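Side-chain contacts in multicopper oxidase (Pseudomonas thermotolerans, PDB 6VOW), which probably couples the one-electron oxidation of phenolic and related substrates to the reduction of dioxygen to water at its copper centres, as other laccases do: residues E50-P53 and G54-T57; E139-A142 and S143-R147. All coordinates share one frame; numbering follows the deposited sequence.

Contact 1 of 2, residues E50-P53 and G54-T57; sequences ELVP and GHVT
A type II beta turn from Val52 to His55 reverses the chain between the antiparallel strands 37-49 and 57-62, and the carboxylate of Glu50 reaches across to its tip. With CG anti to the backbone N (chi1 -156°) and the chain extended beyond, OE2 arrives at the N-H of Gly54. The hydrogen bond from Gly54 N to Glu50 OE2 is 3.1 Å long and nearly straight (168°), and it uses the anti lone pair, the one turned away from OE1. Gly54 takes a positive phi, and a side chain there would run into the carbonyl oxygen of Pro53. The turn's own bond, His55 N to Val52 O, is weak because of its bent angle (124°). Glu50 CA also makes a nearly straight CA-H...O contact with His55 O, 3.4 Å away. The side chains of Val52 and His55 lie side by side, with CG1 of Val52 4.0 Å from CD2 of His55. A water accepts from Val52 N and is hydrogen-bonded to His55 O and Thr57 OG1, bridging the inside of the loop. Thr57 OG1 is also hydrogen-bonded to Gly180 O, while Leu51 and Val52 pack on strand 200-203.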
ATOM      1  N   GLU A  50      -9.322  22.057  -0.773  1.00 53.30           N
ATOM      2  CA  GLU A  50      -8.543  23.235  -1.234  1.00 51.33           C
ATOM      3  C   GLU A  50      -7.192  22.689  -1.199  1.00 50.14           C
ATOM      4  O   GLU A  50      -6.523  22.811  -0.187  1.00 62.97           O
ATOM      5  CB  GLU A  50      -8.666  24.456  -0.263  1.00 52.32           C
ATOM      6  CG  GLU A  50      -8.412  25.872  -0.837  1.00 57.96           C
ATOM      7  CD  GLU A  50      -8.538  26.988   0.217  1.00 76.10           C
ATOM      8  OE1 GLU A  50      -9.033  26.751   1.374  1.00 71.00           O
ATOM      9  OE2 GLU A  50      -8.110  28.119  -0.121  1.00 69.69           O
ATOM     10  N   LEU A  51      -6.820  21.972  -2.244  1.00 49.22           N
ATOM     11  CA  LEU A  51      -5.434  21.490  -2.364  1.00 45.60           C
ATOM     12  C   LEU A  51      -4.545  22.534  -2.961  1.00 58.19           C
ATOM     13  O   LEU A  51      -3.371  22.625  -2.626  1.00 69.26           O
ATOM     14  CB  LEU A  51      -5.379  20.305  -3.291  1.00 51.83           C
ATOM     15  CG  LEU A  51      -5.634  18.914  -2.775  1.00 43.38           C
ATOM     16  CD1 LEU A  51      -5.756  18.047  -3.994  1.00 50.91           C
ATOM     17  CD2 LEU A  51      -4.491  18.437  -1.945  1.00 51.61           C
ATOM     18  N   VAL A  52      -5.097  23.256  -3.926  1.00 65.83           N
ATOM     19  CA  VAL A  52      -4.418  24.364  -4.499  1.00 53.60           C
ATOM     20  C   VAL A  52      -5.107  25.531  -3.850  1.00 59.23           C
ATOM     21  O   VAL A  52      -6.325  25.665  -4.039  1.00 56.26           O
ATOM     22  CB  VAL A  52      -4.570  24.360  -6.017  1.00 56.19           C
ATOM     23  CG1 VAL A  52      -4.045  25.635  -6.634  1.00 54.81           C
ATOM     24  CG2 VAL A  52      -3.798  23.194  -6.601  1.00 56.52           C
ATOM     25  N   PRO A  53      -4.358  26.343  -3.036  1.00 62.81           N
ATOM     26  CA  PRO A  53      -4.981  27.519  -2.452  1.00 58.22           C
ATOM     27  C   PRO A  53      -5.908  28.199  -3.462  1.00 69.96           C
ATOM     28  O   PRO A  53      -5.619  28.207  -4.686  1.00 63.12           O
ATOM     29  CB  PRO A  53      -3.776  28.393  -2.059  1.00 65.98           C
ATOM     30  CG  PRO A  53      -2.780  27.389  -1.594  1.00 57.38           C
ATOM     31  CD  PRO A  53      -2.987  26.182  -2.516  1.00 63.09           C
ATOM     32  N   GLY A  54      -7.062  28.636  -2.953  1.00 63.26           N
ATOM     33  CA  GLY A  54      -7.984  29.466  -3.701  1.00 64.89           C
ATOM     34  C   GLY A  54      -8.835  28.730  -4.714  1.00 63.69           C
ATOM     35  O   GLY A  54      -9.496  29.372  -5.516  1.00 69.69           O
ATOM     36  N   HIS A  55      -8.820  27.408  -4.666  1.00 57.94           N
ATOM     37  CA  HIS A  55      -9.431  26.531  -5.693  1.00 61.34           C
ATOM     38  C   HIS A  55      -9.963  25.257  -5.079  1.00 54.81           C
ATOM     39  O   HIS A  55      -9.394  24.699  -4.143  1.00 60.27           O
ATOM     40  CB  HIS A  55      -8.413  26.082  -6.725  1.00 72.83           C
ATOM     41  CG  HIS A  55      -8.056  27.132  -7.722  1.00 89.08           C
ATOM     42  ND1 HIS A  55      -8.810  27.363  -8.856  1.00 98.13           N
ATOM     43  CD2 HIS A  55      -7.011  27.991  -7.775  1.00 90.31           C
ATOM     44  CE1 HIS A  55      -8.251  28.334  -9.554  1.00 92.40           C
ATOM     45  NE2 HIS A  55      -7.149  28.721  -8.929  1.00 99.37           N
ATOM     46  N   VAL A  56     -11.024  24.763  -5.683  1.00 51.27           N
ATOM     47  CA  VAL A  56     -11.752  23.622  -5.164  1.00 53.77           C
ATOM     48  C   VAL A  56     -11.375  22.529  -6.010  1.00 40.67           C
ATOM     49  O   VAL A  56     -11.438  22.648  -7.215  1.00 54.54           O
ATOM     50  CB  VAL A  56     -13.263  23.771  -5.275  1.00 57.88           C
ATOM     51  CG1 VAL A  56     -13.961  22.403  -5.164  1.00 54.93           C
ATOM     52  CG2 VAL A  56     -13.728  24.706  -4.172  1.00 64.07           C
ATOM     53  N   THR A  57     -11.015  21.440  -5.367  1.00 46.71           N
ATOM     54  CA  THR A  57     -10.775  20.215  -6.034  1.00 45.27           C
ATOM     55  C   THR A  57     -11.908  19.318  -5.583  1.00 44.83           C
ATOM     56  O   THR A  57     -12.218  19.224  -4.362  1.00 38.24           O
ATOM     57  CB  THR A  57      -9.470  19.619  -5.622  1.00 50.15           C
ATOM     58  OG1 THR A  57      -8.404  20.476  -6.050  1.00 49.95           O
ATOM     59  CG2 THR A  57      -9.368  18.261  -6.299  1.00 43.58           C
TER
HETATM   60  O   HOH W   1      -7.740  22.754  -4.890  1.00 47.04           O

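Contact 2 of 2, residues E139-A142 and S143-R147; sequences ESSA and SQLGR
Gln144 folds its side chain back over Glu139 and Ser140, at the start of the short helix 141-146. Its CB lies 3.3 Å from Ser140 O, the same oxygen that accepts the hydrogen bond from Gln144 N (2.8 Å, 162°). Gln144 CG, set beside the backbone N by a chi1 of -68°, stays against that carbonyl and also meets Ser140 CB at 3.7 Å. From there the chain runs extended, and Gln144 CD comes to 3.3 Å from Glu139 O. The terminal amide thus ends beside the Glu139 carbonyl and the CB of Ser140, although which of its two ends faces which neighbour is doubtful. Cut back to an alanine, this position would probably lose its packing on Ser140 CB and leave the Glu139 carbonyl without its amide neighbour.

One residue on, Leu145 repeats the backward reach with carbon alone: Leu145 CD1 comes within 3.1 Å of Ser141 O and touches Ser141 CB, while Leu145 N bonds to Ser141 O. The third helical bond, Gly146 N to Ala142 O, is more bent (132°), with the donor above the carbonyl plane; Asn228 ND2 also binds that oxygen. A CB on Gly146 would collide with Ala142 O. On another side of the helix, Ser143 holds OG anti to its backbone N and accepts a bond from Arg147 NH1 (2.9 Å), though Ser143 OG stands clear of the guanidinium plane of Arg147; Arg147 also makes a cation-pi contact with Trp60. Ser141 and Leu145 pack on helix 442-446, where Glu446 accepts from Ala142 N, and Leu145 further touches Trp134 and His136 of strand 131-136.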
ATOM      1  N   GLU A 139     -12.676  -0.884  -7.693  1.00 43.43           N
ATOM      2  CA  GLU A 139     -13.699  -0.673  -8.677  1.00 45.37           C
ATOM      3  C   GLU A 139     -13.414   0.715  -9.170  1.00 48.80           C
ATOM      4  O   GLU A 139     -13.229   1.590  -8.343  1.00 47.77           O
ATOM      5  CB  GLU A 139     -15.112  -0.726  -8.055  1.00 51.49           C
ATOM      6  CG  GLU A 139     -16.266  -0.426  -9.041  1.00 66.86           C
ATOM      7  CD  GLU A 139     -17.060  -1.637  -9.570  1.00 73.49           C
ATOM      8  OE1 GLU A 139     -18.287  -1.494  -9.842  1.00 83.51           O
ATOM      9  OE2 GLU A 139     -16.478  -2.718  -9.757  1.00 77.12           O
ATOM     10  N   SER A 140     -13.382   0.936 -10.485  1.00 47.85           N
ATOM     11  CA  SER A 140     -13.130   2.283 -11.042  1.00 47.26           C
ATOM     12  C   SER A 140     -11.885   2.882 -10.396  1.00 42.15           C
ATOM     13  O   SER A 140     -11.880   4.004  -9.950  1.00 44.99           O
ATOM     14  CB  SER A 140     -14.349   3.225 -10.791  1.00 57.45           C
ATOM     15  OG  SER A 140     -15.582   2.653 -11.209  1.00 52.70           O
ATOM     16  N   SER A 141     -10.830   2.106 -10.375  1.00 39.79           N
ATOM     17  CA  SER A 141      -9.779   2.277  -9.437  1.00 42.88           C
ATOM     18  C   SER A 141      -9.012   3.544  -9.684  1.00 41.11           C
ATOM     19  O   SER A 141      -8.904   4.370  -8.792  1.00 51.53           O
ATOM     20  CB  SER A 141      -8.876   1.030  -9.415  1.00 51.97           C
ATOM     21  OG  SER A 141      -9.602  -0.198  -9.153  1.00 49.12           O
ATOM     22  N   ALA A 142      -8.560   3.772 -10.911  1.00 49.41           N
ATOM     23  CA  ALA A 142      -7.754   4.970 -11.280  1.00 47.94           C
ATOM     24  C   ALA A 142      -8.463   6.237 -10.891  1.00 41.17           C
ATOM     25  O   ALA A 142      -7.906   7.156 -10.229  1.00 44.35           O
ATOM     26  CB  ALA A 142      -7.480   4.954 -12.792  1.00 53.32           C
ATOM     27  N   SER A 143      -9.722   6.268 -11.298  1.00 38.68           N
ATOM     28  CA  SER A 143     -10.589   7.382 -10.974  1.00 45.87           C
ATOM     29  C   SER A 143     -10.879   7.535  -9.438  1.00 42.77           C
ATOM     30  O   SER A 143     -10.745   8.633  -8.829  1.00 54.24           O
ATOM     31  CB  SER A 143     -11.901   7.207 -11.779  1.00 48.32           C
ATOM     32  OG  SER A 143     -12.729   8.298 -11.458  1.00 49.72           O
ATOM     33  N   GLN A 144     -11.307   6.462  -8.831  1.00 39.36           N
ATOM     34  CA  GLN A 144     -11.749   6.517  -7.400  1.00 34.67           C
ATOM     35  C   GLN A 144     -10.553   6.680  -6.458  1.00 33.05           C
ATOM     36  O   GLN A 144     -10.596   7.502  -5.573  1.00 40.66           O
ATOM     37  CB  GLN A 144     -12.616   5.331  -7.049  1.00 33.66           C
ATOM     38  CG  GLN A 144     -13.990   5.262  -7.720  1.00 41.43           C
ATOM     39  CD  GLN A 144     -14.949   4.194  -7.178  1.00 44.57           C
ATOM     40  OE1 GLN A 144     -16.068   4.101  -7.643  1.00 52.85           O
ATOM     41  NE2 GLN A 144     -14.537   3.404  -6.242  1.00 43.08           N
ATOM     42  N   LEU A 145      -9.478   5.943  -6.671  1.00 40.46           N
ATOM     43  CA  LEU A 145      -8.235   6.193  -5.930  1.00 40.58           C
ATOM     44  C   LEU A 145      -7.695   7.548  -6.268  1.00 43.90           C
ATOM     45  O   LEU A 145      -7.303   8.277  -5.378  1.00 38.80           O
ATOM     46  CB  LEU A 145      -7.131   5.169  -6.218  1.00 39.83           C
ATOM     47  CG  LEU A 145      -7.231   3.803  -5.510  1.00 39.58           C
ATOM     48  CD1 LEU A 145      -8.104   2.844  -6.262  1.00 50.41           C
ATOM     49  CD2 LEU A 145      -5.894   3.118  -5.383  1.00 48.93           C
ATOM     50  N   GLY A 146      -7.694   7.875  -7.558  1.00 39.38           N
ATOM     51  CA  GLY A 146      -7.229   9.158  -8.002  1.00 40.44           C
ATOM     52  C   GLY A 146      -7.911  10.311  -7.338  1.00 40.10           C
ATOM     53  O   GLY A 146      -7.277  11.339  -7.046  1.00 35.06           O
ATOM     54  N   ARG A 147      -9.217  10.186  -7.130  1.00 39.29           N
ATOM     55  CA  ARG A 147      -9.933  11.289  -6.514  1.00 41.94           C
ATOM     56  C   ARG A 147      -9.840  11.373  -5.016  1.00 37.53           C
ATOM     57  O   ARG A 147     -10.423  12.257  -4.433  1.00 38.61           O
ATOM     58  CB  ARG A 147     -11.414  11.220  -6.883  1.00 47.99           C
ATOM     59  CG  ARG A 147     -11.734  12.031  -8.106  1.00 61.17           C
ATOM     60  CD  ARG A 147     -13.154  12.588  -8.093  1.00 72.25           C
ATOM     61  NE  ARG A 147     -13.545  12.656  -9.487  1.00 59.52           N
ATOM     62  CZ  ARG A 147     -13.799  11.580 -10.219  1.00 58.25           C
ATOM     63  NH1 ARG A 147     -13.753  10.346  -9.687  1.00 58.10           N
ATOM     64  NH2 ARG A 147     -14.032  11.734 -11.478  1.00 53.57           N
TER

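Contact 1 and contact 2 lie in the same cupredoxin-like region of the chain, on the same side of its centre. Their centres are about 20 Å apart and their nearest atoms about 6 Å, without touching. Contact 1 is peripheral, about 26 Å from the centre of the chain, at a hairpin turn. Contact 2, about 15 Å from that centre, closely follows His136 and His138, which line the pocket of the Cu-O-Cu linkage. The side chain of Leu145 is about 6 Å from that linkage and about 10 Å from a copper ion. Strand 57-62 connects the two regions: it follows the turn of contact 1, and its Trp60 is joined to Arg147 of contact 2 by backbone hydrogen bonding.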